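Side-chain contacts in berberine bridge enzyme-like 28 (Arabidopsis thaliana, PDB 5D79), which is a secreted FAD-containing oxidoreductase of the berberine bridge enzyme family, involved in adaptation to salt stress: residues G181-G186 with L240-K245; D200-A205 with A227-G232; N132-S137 with A153-Y158; S234-I239 with E505-V510. All blocks are in the same frame, centred on the assembly; numbering follows the deposited sequence.

Contact 1 of 4, residues G181-G186 with L240-K245; sequences GQFSGG and LSWKVK. With FAD (flavin-adenine dinucleotide), chain E.
Phe183, on helix 179-184, lies across one face of the Trp242 indole, and here the packing is tight. Its CB stands 3.2 Å above the indole plane, toward the rim, and CB comes within 3.4 Å of Trp242 NE1. Farther along, Phe183 CD2 lies 3.4 Å from Trp242 CD1. The phenyl ring is tilted 37° from the five-membered ring, an oblique meeting of two aromatic groups. With CG of Trp242 opposite its carbonyl carbon (chi1 -59°), the indole reaches from the strand to the helix, where NE1 is hydrogen-bonded to Val179 O. Beyond it Ser184 places its backbone N 3.6 Å from Trp242 CZ2, while its OG is hydrogen-bonded to Gly180 O. Within the FAD-binding PCMH-type region, helix 179-184 is laid against the long strand 238-248, whose Leu240 and Ser241 both face Leu206 as a classic beta bulge. The helix meets the cofactor too: Gly181 N donates to FAD O1P (3.0 Å), and a CB on Gly181 would run into FAD O5'. Contact is looser toward Val244, whose CG1 sits at the edge of the phenyl ring, 4.2 Å from Phe183 CE2. Lys243 and Lys245 leave from the strand's other side, partly exposed, and Lys245 NZ is hydrogen-bonded to Asn142 O.

Contact 2 of 4, residues D200-A205 with A227-G232; sequences DNIIDA and AIRGGG
Ala205 CB and Ile228 CD1 make an apolar touch, 3.9 Å apart. The reach is set by Ile228, whose CG1 is wedged between its own backbone N and carbonyl carbon (chi1 58°) and whose CD1 then extends toward the strand. A second apolar patch joins Ile202 to the aliphatic part of Arg229: the two side chains run past each other in opposite directions, with Ile202 CB 4.1 Å from Arg229 CD. The carbonyl Ile202 O also packs on this methylene, 3.9 Å from Arg229 CD, and the guanidinium is turned obliquely to it; no charged atoms meet across the contact. Arg229 NE is hydrogen-bonded to Phe225 O, which ties the arginine back to helix 222-227. Asp200 OD1 stays 6.2 Å from Arg229 NH1, and the carboxylate is instead paired with Arg420. Gly231 N donates to Ala227 O (3.0 Å), and Gly230 has backbone angles at which a side chain would strike the preceding carbonyl. In the FAD-binding PCMH-type region, the loop leaving helix 222-227 thus lies against strand 202-208, which pairs antiparallel with strand 238-248; Ile202 also touches Trp242 there, while Ala227 packs on Leu507 and Val510 of helix 504-514.

Contact 3 of 4, residues N132-S137 with A153-Y158; sequences NLRSIS and AGELYY
Glu155 meets the 132-137 segment along most of its length. At the root, its CB lies 4.0 Å from Ile136 CD1. The chain then runs extended to the carboxylate, which crosses the Arg134 side chain at a slant. OE1 comes 3.8 Å from the methylene Arg134 CD and takes a weak hydrogen bond from a water that also donates to Arg134 O (2.7 Å). It accepts from Thr152 N, as the glutamate of a capping box would. OE2 lies at the edge of the Arg134 guanidinium, near its plane, accepting a weak hydrogen bond from NH2 (3.3 Å, 154°) that is part of a salt bridge. Arg358 makes a second salt bridge to OE2. Beneath this polar layer, where helix 153-163 packs on the sheet edge at strand 136-139 within the FAD-binding region, Ile136 CD1 lies 3.6 Å from Leu156 N, and Ile136 CG2 meets Leu156 CD1, side chains at about a right angle. With an alanine in place of Glu155, both arginines would probably lose their shared anion and Thr152 N its acceptor. The carboxylate thus probably offsets two arginine charges at a partly exposed place and links weakly, through water, to the 132-137 backbone.

Contact 4 of 4, residues S234-I239 with E505-V510; sequences SSFGVI and ERLVRV. With FAD (flavin-adenine dinucleotide), chain E.
Phe236 has more surface buried here than any other residue, its ring resting with CZ and CE1 against Leu507 and Val510 of helix 504-514. Its CG lies opposite the carbonyl carbon (chi1 -66°), which carries the ring out from the backbone to the helix. Leu507 crosses it at about a right angle, and its CD2 comes 3.7 Å from Phe236 CZ. The helix backbone takes part as well: Leu507 O lies at the ring edge, in its plane, 3.7 Å from Phe236 CE1. Val510 is the third member, again running across the phenyl group, with CG1 4.1 Å from Phe236 CE1. Ala227, from helix 222-227, touches both Phe236 and Val510, so two helices share the ring. A serine in place of Phe236 would probably open a gap between Leu507, Val510 and Ala227 and leave Leu507 and Val510 without their aromatic partner. Past Gly237 the chain enters strand 238-248. There Ile239 grips the adenine of FAD with its backbone: its N donates to FAD N1A (3.0 Å), and FAD N6A donates to Ile239 O (2.8 Å), while its CG1 lies 3.6 Å from FAD N1A. The buried hydrophobic joint thus ties the C-terminal berberine-bridge-type region to the PCMH-type FAD-binding region, next to an adenine site in which one residue's N-H and C=O read the Watson-Crick edge of the base.

How the contacts relate
Contacts 1, 2 and 4 are buried, whereas contact 3 lies partly exposed and alone carries a salt bridge and a bridging water between its segments. Strand 238-248 serves contacts 1 and 4, which also both touch FAD, at a phosphate and at the adenine respectively. Contact 2 adds the neighbouring strand 202-208 and adjoins contact 1, where Gly232 N is hydrogen-bonded to Ser184 O; its loop also reaches contact 4 through Ala227, packed on Phe236 and Val510. Contact 3 meets contact 1 through Leu156 CD2 and Phe183 CZ, and is about 25 Å, centre to centre, from contact 4. Aromatic and aliphatic packing dominates inside, charge pairing where the contact is partly exposed.

Contact 1 of 4, residues G181-G186 with L240-K245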
# COMPACT_ATOMS: atom_id res chain seq x y z
N GLY A 181 -5.69 5.35 0.45
CA GLY A 181 -5.32 4.36 -0.53
C GLY A 181 -4.90 3.04 0.10
O GLY A 181 -5.31 1.97 -0.37
N GLN A 182 -4.10 3.11 1.16
CA GLN A 182 -3.53 1.89 1.73
C GLN A 182 -4.62 0.97 2.33
O GLN A 182 -4.62 -0.23 2.07
CB GLN A 182 -2.47 2.22 2.79
CG GLN A 182 -1.82 0.95 3.37
CD GLN A 182 -0.75 1.20 4.42
OE1 GLN A 182 -0.98 1.00 5.60
NE2 GLN A 182 0.44 1.60 3.99
N PHE A 183 -5.53 1.53 3.11
CA PHE A 183 -6.53 0.71 3.79
C PHE A 183 -7.54 0.18 2.77
O PHE A 183 -8.00 -0.95 2.90
CB PHE A 183 -7.27 1.47 4.90
CG PHE A 183 -6.41 1.85 6.09
CD1 PHE A 183 -5.02 1.77 6.04
CD2 PHE A 183 -7.00 2.29 7.27
CE1 PHE A 183 -4.23 2.13 7.15
CE2 PHE A 183 -6.23 2.64 8.38
CZ PHE A 183 -4.84 2.56 8.31
N SER A 184 -7.88 0.97 1.76
CA SER A 184 -8.85 0.52 0.76
C SER A 184 -8.26 -0.56 -0.17
O SER A 184 -9.01 -1.21 -0.91
CB SER A 184 -9.38 1.70 -0.08
OG SER A 184 -8.44 2.20 -1.02
N GLY A 185 -6.95 -0.77 -0.11
CA GLY A 185 -6.28 -1.78 -0.91
C GLY A 185 -5.72 -2.96 -0.11
O GLY A 185 -5.05 -3.82 -0.66
N GLY A 186 -6.02 -2.99 1.19
CA GLY A 186 -5.50 -4.02 2.08
C GLY A 186 -4.60 -3.46 3.18
O GLY A 186 -5.08 -3.00 4.23
N LEU A 240 -14.51 8.73 3.21
CA LEU A 240 -14.25 9.93 3.99
C LEU A 240 -13.51 9.62 5.28
O LEU A 240 -12.68 10.43 5.74
CB LEU A 240 -15.57 10.63 4.31
CG LEU A 240 -16.31 11.27 3.14
CD1 LEU A 240 -17.58 11.92 3.66
CD2 LEU A 240 -15.44 12.28 2.39
N SER A 241 -13.79 8.45 5.86
CA SER A 241 -13.25 8.13 7.17
C SER A 241 -13.25 6.62 7.44
O SER A 241 -14.08 5.89 6.90
CB SER A 241 -14.04 8.88 8.24
OG SER A 241 -13.31 8.97 9.43
N TRP A 242 -12.30 6.17 8.25
CA TRP A 242 -12.27 4.78 8.71
C TRP A 242 -12.57 4.74 10.20
O TRP A 242 -12.09 5.61 10.94
CB TRP A 242 -10.90 4.11 8.50
CG TRP A 242 -10.37 4.05 7.10
CD1 TRP A 242 -9.27 4.68 6.62
CD2 TRP A 242 -10.89 3.27 6.02
NE1 TRP A 242 -9.08 4.37 5.30
CE2 TRP A 242 -10.06 3.50 4.90
CE3 TRP A 242 -11.99 2.41 5.88
CZ2 TRP A 242 -10.28 2.90 3.66
CZ3 TRP A 242 -12.21 1.82 4.64
CH2 TRP A 242 -11.36 2.07 3.55
N LYS A 243 -13.33 3.75 10.64
CA LYS A 243 -13.40 3.47 12.08
C LYS A 243 -12.53 2.25 12.36
O LYS A 243 -12.89 1.14 11.99
CB LYS A 243 -14.83 3.25 12.58
CG LYS A 243 -14.91 3.25 14.11
CD LYS A 243 -16.34 3.19 14.63
CE LYS A 243 -16.35 3.08 16.14
NZ LYS A 243 -17.68 3.44 16.72
N VAL A 244 -11.39 2.49 13.00
CA VAL A 244 -10.42 1.43 13.24
C VAL A 244 -10.64 0.71 14.57
O VAL A 244 -11.21 1.26 15.51
CB VAL A 244 -8.96 1.98 13.19
CG1 VAL A 244 -8.66 2.59 11.84
CG2 VAL A 244 -8.71 2.99 14.30
N LYS A 245 -10.20 -0.54 14.61
CA LYS A 245 -10.13 -1.30 15.84
C LYS A 245 -8.66 -1.36 16.27
O LYS A 245 -7.82 -1.88 15.54
CB LYS A 245 -10.72 -2.70 15.65
CG LYS A 245 -10.93 -3.46 16.94
CD LYS A 245 -11.87 -2.69 17.85
CE LYS A 245 -11.64 -3.05 19.30
NZ LYS A 245 -12.60 -2.34 20.17
PA FAD E . -2.93 7.55 -3.17
O1A FAD E . -2.17 7.74 -4.47
O2A FAD E . -3.42 8.86 -2.59
O5B FAD E . -4.15 6.51 -3.40
C5B FAD E . -3.95 5.29 -4.10
C4B FAD E . -5.24 4.73 -4.69
O4B FAD E . -6.26 4.76 -3.71
C3B FAD E . -5.72 5.57 -5.87
O3B FAD E . -6.31 4.76 -6.87
C2B FAD E . -6.74 6.50 -5.24
O2B FAD E . -7.73 6.92 -6.16
C1B FAD E . -7.29 5.67 -4.08
N9A FAD E . -7.73 6.46 -2.92
C8A FAD E . -6.98 7.22 -2.05
N7A FAD E . -7.81 7.75 -1.11
C5A FAD E . -9.08 7.34 -1.37
C6A FAD E . -10.30 7.57 -0.75
N6A FAD E . -10.36 8.13 0.46
N1A FAD E . -11.45 6.99 -1.26
C2A FAD E . -11.38 6.18 -2.37
N3A FAD E . -10.16 5.96 -2.98
C4A FAD E . -9.03 6.52 -2.49
N1 FAD E . 1.79 -0.94 0.97
C2 FAD E . 1.80 -1.99 1.86
O2 FAD E . 0.75 -2.53 2.22
N3 FAD E . 3.02 -2.43 2.38
C4 FAD E . 4.21 -1.83 2.01
O4 FAD E . 5.26 -2.17 2.57
C4X FAD E . 4.19 -0.76 1.12
N5 FAD E . 5.34 -0.05 0.83
C5X FAD E . 5.24 1.19 0.20
C6 FAD E . 6.34 2.04 0.11
C7 FAD E . 6.23 3.28 -0.53
C7M FAD E . 7.42 4.18 -0.63
C8 FAD E . 5.00 3.69 -1.05
C8M FAD E . 4.85 5.00 -1.76
C9 FAD E . 3.90 2.83 -0.96
C9A FAD E . 4.03 1.56 -0.39
N10 FAD E . 2.96 0.69 -0.33
C10 FAD E . 2.96 -0.30 0.63
C1' FAD E . 1.78 0.88 -1.23
C2' FAD E . 0.69 1.76 -0.64
O2' FAD E . 0.11 1.10 0.47
C3' FAD E . -0.34 2.02 -1.73
O3' FAD E . 0.28 2.79 -2.74
C4' FAD E . -1.52 2.81 -1.23
O4' FAD E . -2.63 2.58 -2.06
C5' FAD E . -1.22 4.29 -1.31
O5' FAD E . -2.16 4.99 -0.54
P FAD E . -2.09 6.59 -0.56
O1P FAD E . -3.32 7.17 0.07
O2P FAD E . -0.84 7.08 0.13
O3P FAD E . -1.93 6.82 -2.15

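Contact 2 of 4, residues D200-A205 with A227-G232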
# COMPACT_ATOMS: atom_id res chain seq x y z
N ASP A 200 -8.43 -5.64 7.53
CA ASP A 200 -8.98 -6.68 8.38
C ASP A 200 -9.37 -6.15 9.75
O ASP A 200 -9.95 -6.88 10.55
CB ASP A 200 -7.98 -7.83 8.55
CG ASP A 200 -7.67 -8.52 7.24
OD1 ASP A 200 -8.48 -8.43 6.29
OD2 ASP A 200 -6.61 -9.17 7.17
N ASN A 201 -9.07 -4.87 10.00
CA ASN A 201 -9.23 -4.27 11.32
C ASN A 201 -10.02 -2.96 11.29
O ASN A 201 -9.76 -2.02 12.05
CB ASN A 201 -7.87 -4.05 11.95
CG ASN A 201 -7.18 -5.36 12.28
OD1 ASN A 201 -7.36 -5.90 13.37
ND2 ASN A 201 -6.41 -5.90 11.34
N ILE A 202 -10.99 -2.92 10.40
CA ILE A 202 -11.85 -1.76 10.24
C ILE A 202 -13.30 -2.16 10.49
O ILE A 202 -13.79 -3.13 9.93
CB ILE A 202 -11.67 -1.15 8.85
CG1 ILE A 202 -10.28 -0.53 8.76
CG2 ILE A 202 -12.79 -0.15 8.56
CD1 ILE A 202 -9.74 -0.36 7.37
N ILE A 203 -13.98 -1.41 11.36
CA ILE A 203 -15.27 -1.84 11.86
C ILE A 203 -16.45 -0.95 11.44
O ILE A 203 -17.60 -1.28 11.70
CB ILE A 203 -15.23 -1.95 13.39
CG1 ILE A 203 -14.69 -0.65 13.99
CG2 ILE A 203 -14.36 -3.12 13.83
CD1 ILE A 203 -14.81 -0.59 15.50
N ASP A 204 -16.15 0.18 10.81
CA ASP A 204 -17.16 1.09 10.26
C ASP A 204 -16.42 2.07 9.37
O ASP A 204 -15.19 2.14 9.41
CB ASP A 204 -17.95 1.83 11.37
CG ASP A 204 -19.26 2.46 10.86
OD1 ASP A 204 -19.38 2.77 9.66
OD2 ASP A 204 -20.18 2.66 11.69
N ALA A 205 -17.14 2.83 8.56
CA ALA A 205 -16.51 3.75 7.62
C ALA A 205 -17.53 4.71 7.09
O ALA A 205 -18.72 4.44 7.13
CB ALA A 205 -15.86 2.99 6.48
N ALA A 227 -16.38 -4.35 0.04
CA ALA A 227 -15.63 -3.95 -1.15
C ALA A 227 -14.58 -2.88 -0.87
O ALA A 227 -13.49 -2.92 -1.44
CB ALA A 227 -16.59 -3.47 -2.23
N ILE A 228 -14.90 -1.94 0.01
CA ILE A 228 -13.98 -0.84 0.28
C ILE A 228 -12.79 -1.29 1.13
O ILE A 228 -11.79 -0.58 1.21
CB ILE A 228 -14.68 0.36 0.99
CG1 ILE A 228 -15.33 -0.07 2.30
CG2 ILE A 228 -15.72 0.97 0.08
CD1 ILE A 228 -15.94 1.08 3.08
N ARG A 229 -12.88 -2.46 1.75
CA ARG A 229 -11.81 -2.94 2.61
C ARG A 229 -10.87 -3.91 1.91
O ARG A 229 -10.64 -5.03 2.40
CB ARG A 229 -12.38 -3.60 3.87
CG ARG A 229 -13.03 -2.62 4.84
CD ARG A 229 -13.59 -3.36 6.04
NE ARG A 229 -14.74 -4.19 5.66
CZ ARG A 229 -14.98 -5.41 6.13
NH1 ARG A 229 -14.16 -5.95 7.02
NH2 ARG A 229 -16.04 -6.08 5.72
N GLY A 230 -10.31 -3.48 0.77
CA GLY A 230 -9.32 -4.24 0.04
C GLY A 230 -9.50 -4.19 -1.46
O GLY A 230 -8.58 -4.47 -2.22
N GLY A 231 -10.70 -3.80 -1.90
CA GLY A 231 -11.08 -3.87 -3.30
C GLY A 231 -10.54 -2.74 -4.16
O GLY A 231 -10.77 -2.70 -5.38
N GLY A 232 -9.79 -1.85 -3.53
CA GLY A 232 -9.32 -0.64 -4.19
C GLY A 232 -10.44 0.39 -4.19
O GLY A 232 -11.40 0.27 -4.94

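Contact 3 of 4, residues N132-S137 with A153-Y158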
# COMPACT_ATOMS: atom_id res chain seq x y z
N ASN A 132 -6.76 18.01 3.59
CA ASN A 132 -7.34 18.82 4.66
C ASN A 132 -8.21 18.03 5.63
O ASN A 132 -8.50 18.49 6.74
CB ASN A 132 -8.18 19.97 4.08
CG ASN A 132 -7.33 21.04 3.44
OD1 ASN A 132 -6.14 21.19 3.77
ND2 ASN A 132 -7.92 21.80 2.51
N LEU A 133 -8.62 16.83 5.21
CA LEU A 133 -9.44 15.96 6.05
C LEU A 133 -8.60 14.81 6.60
O LEU A 133 -8.62 13.70 6.06
CB LEU A 133 -10.65 15.43 5.26
CG LEU A 133 -11.64 16.47 4.75
CD1 LEU A 133 -12.77 15.82 3.95
CD2 LEU A 133 -12.19 17.28 5.91
N ARG A 134 -7.87 15.08 7.67
CA ARG A 134 -6.96 14.11 8.24
C ARG A 134 -7.10 14.02 9.75
O ARG A 134 -6.15 13.65 10.46
CB ARG A 134 -5.52 14.45 7.86
CG ARG A 134 -5.06 15.82 8.27
CD ARG A 134 -3.63 16.04 7.84
NE ARG A 134 -3.41 17.40 7.35
CZ ARG A 134 -2.21 17.92 7.12
NH1 ARG A 134 -2.11 19.17 6.67
NH2 ARG A 134 -1.11 17.21 7.35
N SER A 135 -8.28 14.35 10.25
CA SER A 135 -8.53 14.37 11.69
C SER A 135 -8.58 12.96 12.26
O SER A 135 -9.26 12.09 11.72
CB SER A 135 -9.82 15.11 12.00
OG SER A 135 -9.73 16.48 11.61
N ILE A 136 -7.87 12.75 13.37
CA ILE A 136 -7.82 11.44 14.01
C ILE A 136 -8.30 11.52 15.45
O ILE A 136 -7.69 12.15 16.30
CB ILE A 136 -6.39 10.85 14.00
CG1 ILE A 136 -5.89 10.72 12.56
CG2 ILE A 136 -6.38 9.49 14.70
CD1 ILE A 136 -4.40 10.47 12.42
N SER A 137 -9.41 10.86 15.72
CA SER A 137 -9.94 10.85 17.06
C SER A 137 -10.09 9.42 17.57
O SER A 137 -10.96 8.66 17.11
CB SER A 137 -11.28 11.59 17.09
OG SER A 137 -11.20 12.78 16.33
N ALA A 153 -0.52 7.03 7.55
CA ALA A 153 -0.22 5.99 8.51
C ALA A 153 0.70 6.50 9.64
O ALA A 153 0.50 6.17 10.81
CB ALA A 153 0.42 4.81 7.80
N GLY A 154 1.68 7.32 9.29
CA GLY A 154 2.54 7.95 10.28
C GLY A 154 1.80 8.82 11.29
O GLY A 154 2.09 8.78 12.49
N GLU A 155 0.85 9.62 10.82
CA GLU A 155 0.08 10.48 11.71
C GLU A 155 -0.75 9.62 12.66
O GLU A 155 -0.85 9.90 13.86
CB GLU A 155 -0.82 11.44 10.91
CG GLU A 155 -0.05 12.56 10.19
CD GLU A 155 -0.82 13.19 9.02
OE1 GLU A 155 -1.95 12.74 8.69
OE2 GLU A 155 -0.28 14.15 8.42
N LEU A 156 -1.34 8.55 12.12
CA LEU A 156 -2.14 7.64 12.92
C LEU A 156 -1.27 6.98 14.00
O LEU A 156 -1.63 6.95 15.19
CB LEU A 156 -2.79 6.58 12.04
CG LEU A 156 -3.48 5.48 12.83
CD1 LEU A 156 -4.65 6.05 13.62
CD2 LEU A 156 -3.93 4.36 11.91
N TYR A 157 -0.13 6.45 13.57
CA TYR A 157 0.83 5.87 14.47
C TYR A 157 1.17 6.82 15.61
O TYR A 157 1.20 6.44 16.78
CB TYR A 157 2.10 5.50 13.72
CG TYR A 157 1.94 4.30 12.83
CD1 TYR A 157 0.88 3.43 13.00
CD2 TYR A 157 2.85 4.03 11.81
CE1 TYR A 157 0.73 2.32 12.18
CE2 TYR A 157 2.71 2.92 10.99
CZ TYR A 157 1.65 2.07 11.19
OH TYR A 157 1.49 0.97 10.39
N TYR A 158 1.42 8.08 15.24
CA TYR A 158 1.85 9.09 16.20
C TYR A 158 0.78 9.34 17.24
O TYR A 158 1.07 9.49 18.42
CB TYR A 158 2.18 10.39 15.47
CG TYR A 158 2.72 11.48 16.36
CD1 TYR A 158 4.00 11.38 16.92
CD2 TYR A 158 1.96 12.61 16.64
CE1 TYR A 158 4.50 12.39 17.73
CE2 TYR A 158 2.45 13.62 17.45
CZ TYR A 158 3.72 13.50 17.99
OH TYR A 158 4.20 14.51 18.79
O HOH W 1 -3.52 13.76 10.93

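Contact 4 of 4, residues S234-I239 with E505-V510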
# COMPACT_ATOMS: atom_id res chain seq x y z
N SER A 234 -10.79 3.35 -5.36
CA SER A 234 -11.06 4.17 -6.54
C SER A 234 -12.20 3.62 -7.41
O SER A 234 -12.72 4.32 -8.28
CB SER A 234 -9.79 4.33 -7.38
OG SER A 234 -9.34 3.08 -7.87
N SER A 235 -12.60 2.38 -7.15
CA SER A 235 -13.69 1.74 -7.90
C SER A 235 -15.08 1.92 -7.26
O SER A 235 -16.08 1.59 -7.89
CB SER A 235 -13.41 0.23 -8.06
OG SER A 235 -12.29 -0.04 -8.88
N PHE A 236 -15.15 2.45 -6.04
CA PHE A 236 -16.39 2.34 -5.27
C PHE A 236 -16.95 3.63 -4.66
O PHE A 236 -18.11 3.66 -4.24
CB PHE A 236 -16.20 1.29 -4.15
CG PHE A 236 -16.01 -0.10 -4.67
CD1 PHE A 236 -17.10 -0.85 -5.09
CD2 PHE A 236 -14.74 -0.65 -4.77
CE1 PHE A 236 -16.93 -2.13 -5.60
CE2 PHE A 236 -14.57 -1.93 -5.27
CZ PHE A 236 -15.67 -2.66 -5.68
N GLY A 237 -16.16 4.70 -4.63
CA GLY A 237 -16.62 5.97 -4.09
C GLY A 237 -15.52 6.85 -3.54
O GLY A 237 -14.34 6.65 -3.85
N VAL A 238 -15.89 7.84 -2.74
CA VAL A 238 -14.91 8.61 -1.98
C VAL A 238 -15.06 8.30 -0.50
O VAL A 238 -15.99 8.76 0.15
CB VAL A 238 -15.05 10.13 -2.17
CG1 VAL A 238 -13.90 10.84 -1.45
CG2 VAL A 238 -15.05 10.48 -3.65
N ILE A 239 -14.11 7.52 0.02
CA ILE A 239 -14.13 7.13 1.42
C ILE A 239 -13.66 8.32 2.26
O ILE A 239 -12.57 8.87 2.04
CB ILE A 239 -13.23 5.90 1.68
CG1 ILE A 239 -13.52 4.81 0.64
CG2 ILE A 239 -13.47 5.35 3.08
CD1 ILE A 239 -12.47 3.77 0.52
N GLU A 505 -15.50 -11.66 -8.82
CA GLU A 505 -16.90 -11.66 -9.24
C GLU A 505 -17.77 -10.90 -8.25
O GLU A 505 -18.60 -10.09 -8.66
CB GLU A 505 -17.42 -13.08 -9.42
CG GLU A 505 -16.81 -13.79 -10.63
CD GLU A 505 -17.04 -13.06 -11.97
OE1 GLU A 505 -18.09 -12.40 -12.15
OE2 GLU A 505 -16.15 -13.18 -12.85
N ARG A 506 -17.57 -11.13 -6.95
CA ARG A 506 -18.33 -10.38 -5.94
C ARG A 506 -18.11 -8.87 -6.05
O ARG A 506 -19.07 -8.10 -6.04
CB ARG A 506 -17.99 -10.85 -4.52
CG ARG A 506 -18.82 -10.12 -3.48
CD ARG A 506 -18.61 -10.60 -2.05
NE ARG A 506 -19.51 -9.89 -1.15
CZ ARG A 506 -19.49 -9.96 0.18
NH1 ARG A 506 -18.60 -10.73 0.78
NH2 ARG A 506 -20.35 -9.26 0.89
N LEU A 507 -16.85 -8.45 -6.16
CA LEU A 507 -16.50 -7.05 -6.31
C LEU A 507 -17.27 -6.41 -7.47
O LEU A 507 -17.77 -5.29 -7.35
CB LEU A 507 -14.99 -6.89 -6.53
CG LEU A 507 -14.12 -7.06 -5.30
CD1 LEU A 507 -12.69 -7.40 -5.68
CD2 LEU A 507 -14.17 -5.79 -4.45
N VAL A 508 -17.37 -7.14 -8.58
CA VAL A 508 -18.10 -6.71 -9.78
C VAL A 508 -19.60 -6.60 -9.50
O VAL A 508 -20.26 -5.66 -9.96
CB VAL A 508 -17.85 -7.66 -10.97
CG1 VAL A 508 -18.99 -7.62 -11.97
CG2 VAL A 508 -16.53 -7.32 -11.65
N ARG A 509 -20.13 -7.55 -8.74
CA ARG A 509 -21.53 -7.47 -8.33
C ARG A 509 -21.75 -6.24 -7.45
O ARG A 509 -22.65 -5.44 -7.70
CB ARG A 509 -21.96 -8.75 -7.59
CG ARG A 509 -21.84 -10.04 -8.40
CD ARG A 509 -22.44 -9.93 -9.80
NE ARG A 509 -22.65 -11.25 -10.41
CZ ARG A 509 -21.77 -11.86 -11.20
NH1 ARG A 509 -20.60 -11.29 -11.47
NH2 ARG A 509 -22.05 -13.06 -11.70
N VAL A 510 -20.90 -6.08 -6.43
CA VAL A 510 -21.01 -4.92 -5.55
C VAL A 510 -20.85 -3.64 -6.36
O VAL A 510 -21.65 -2.71 -6.23
CB VAL A 510 -19.97 -4.97 -4.40
CG1 VAL A 510 -20.06 -3.72 -3.55
CG2 VAL A 510 -20.17 -6.20 -3.53
PA FAD E . -2.93 7.55 -3.17
O1A FAD E . -2.17 7.74 -4.47
O2A FAD E . -3.42 8.86 -2.59
O5B FAD E . -4.15 6.51 -3.40
C5B FAD E . -3.95 5.29 -4.10
C4B FAD E . -5.24 4.73 -4.69
O4B FAD E . -6.26 4.76 -3.71
C3B FAD E . -5.72 5.57 -5.87
O3B FAD E . -6.31 4.76 -6.87
C2B FAD E . -6.74 6.50 -5.24
O2B FAD E . -7.73 6.92 -6.16
C1B FAD E . -7.29 5.67 -4.08
N9A FAD E . -7.73 6.46 -2.92
C8A FAD E . -6.98 7.22 -2.05
N7A FAD E . -7.81 7.75 -1.11
C5A FAD E . -9.08 7.34 -1.37
C6A FAD E . -10.30 7.57 -0.75
N6A FAD E . -10.36 8.13 0.46
N1A FAD E . -11.45 6.99 -1.26
C2A FAD E . -11.38 6.18 -2.37
N3A FAD E . -10.16 5.96 -2.98
C4A FAD E . -9.03 6.52 -2.49
N1 FAD E . 1.79 -0.94 0.97
C2 FAD E . 1.80 -1.99 1.86
O2 FAD E . 0.75 -2.53 2.22
N3 FAD E . 3.02 -2.43 2.38
C4 FAD E . 4.21 -1.83 2.01
O4 FAD E . 5.26 -2.17 2.57
C4X FAD E . 4.19 -0.76 1.12
N5 FAD E . 5.34 -0.05 0.83
C5X FAD E . 5.24 1.19 0.20
C6 FAD E . 6.34 2.04 0.11
C7 FAD E . 6.23 3.28 -0.53
C7M FAD E . 7.42 4.18 -0.63
C8 FAD E . 5.00 3.69 -1.05
C8M FAD E . 4.85 5.00 -1.76
C9 FAD E . 3.90 2.83 -0.96
C9A FAD E . 4.03 1.56 -0.39
N10 FAD E . 2.96 0.69 -0.33
C10 FAD E . 2.96 -0.30 0.63
C1' FAD E . 1.78 0.88 -1.23
C2' FAD E . 0.69 1.76 -0.64
O2' FAD E . 0.11 1.10 0.47
C3' FAD E . -0.34 2.02 -1.73
O3' FAD E . 0.28 2.79 -2.74
C4' FAD E . -1.52 2.81 -1.23
O4' FAD E . -2.63 2.58 -2.06
C5' FAD E . -1.22 4.29 -1.31
O5' FAD E . -2.16 4.99 -0.54
P FAD E . -2.09 6.59 -0.56
O1P FAD E . -3.32 7.17 0.07
O2P FAD E . -0.84 7.08 0.13
O3P FAD E . -1.93 6.82 -2.15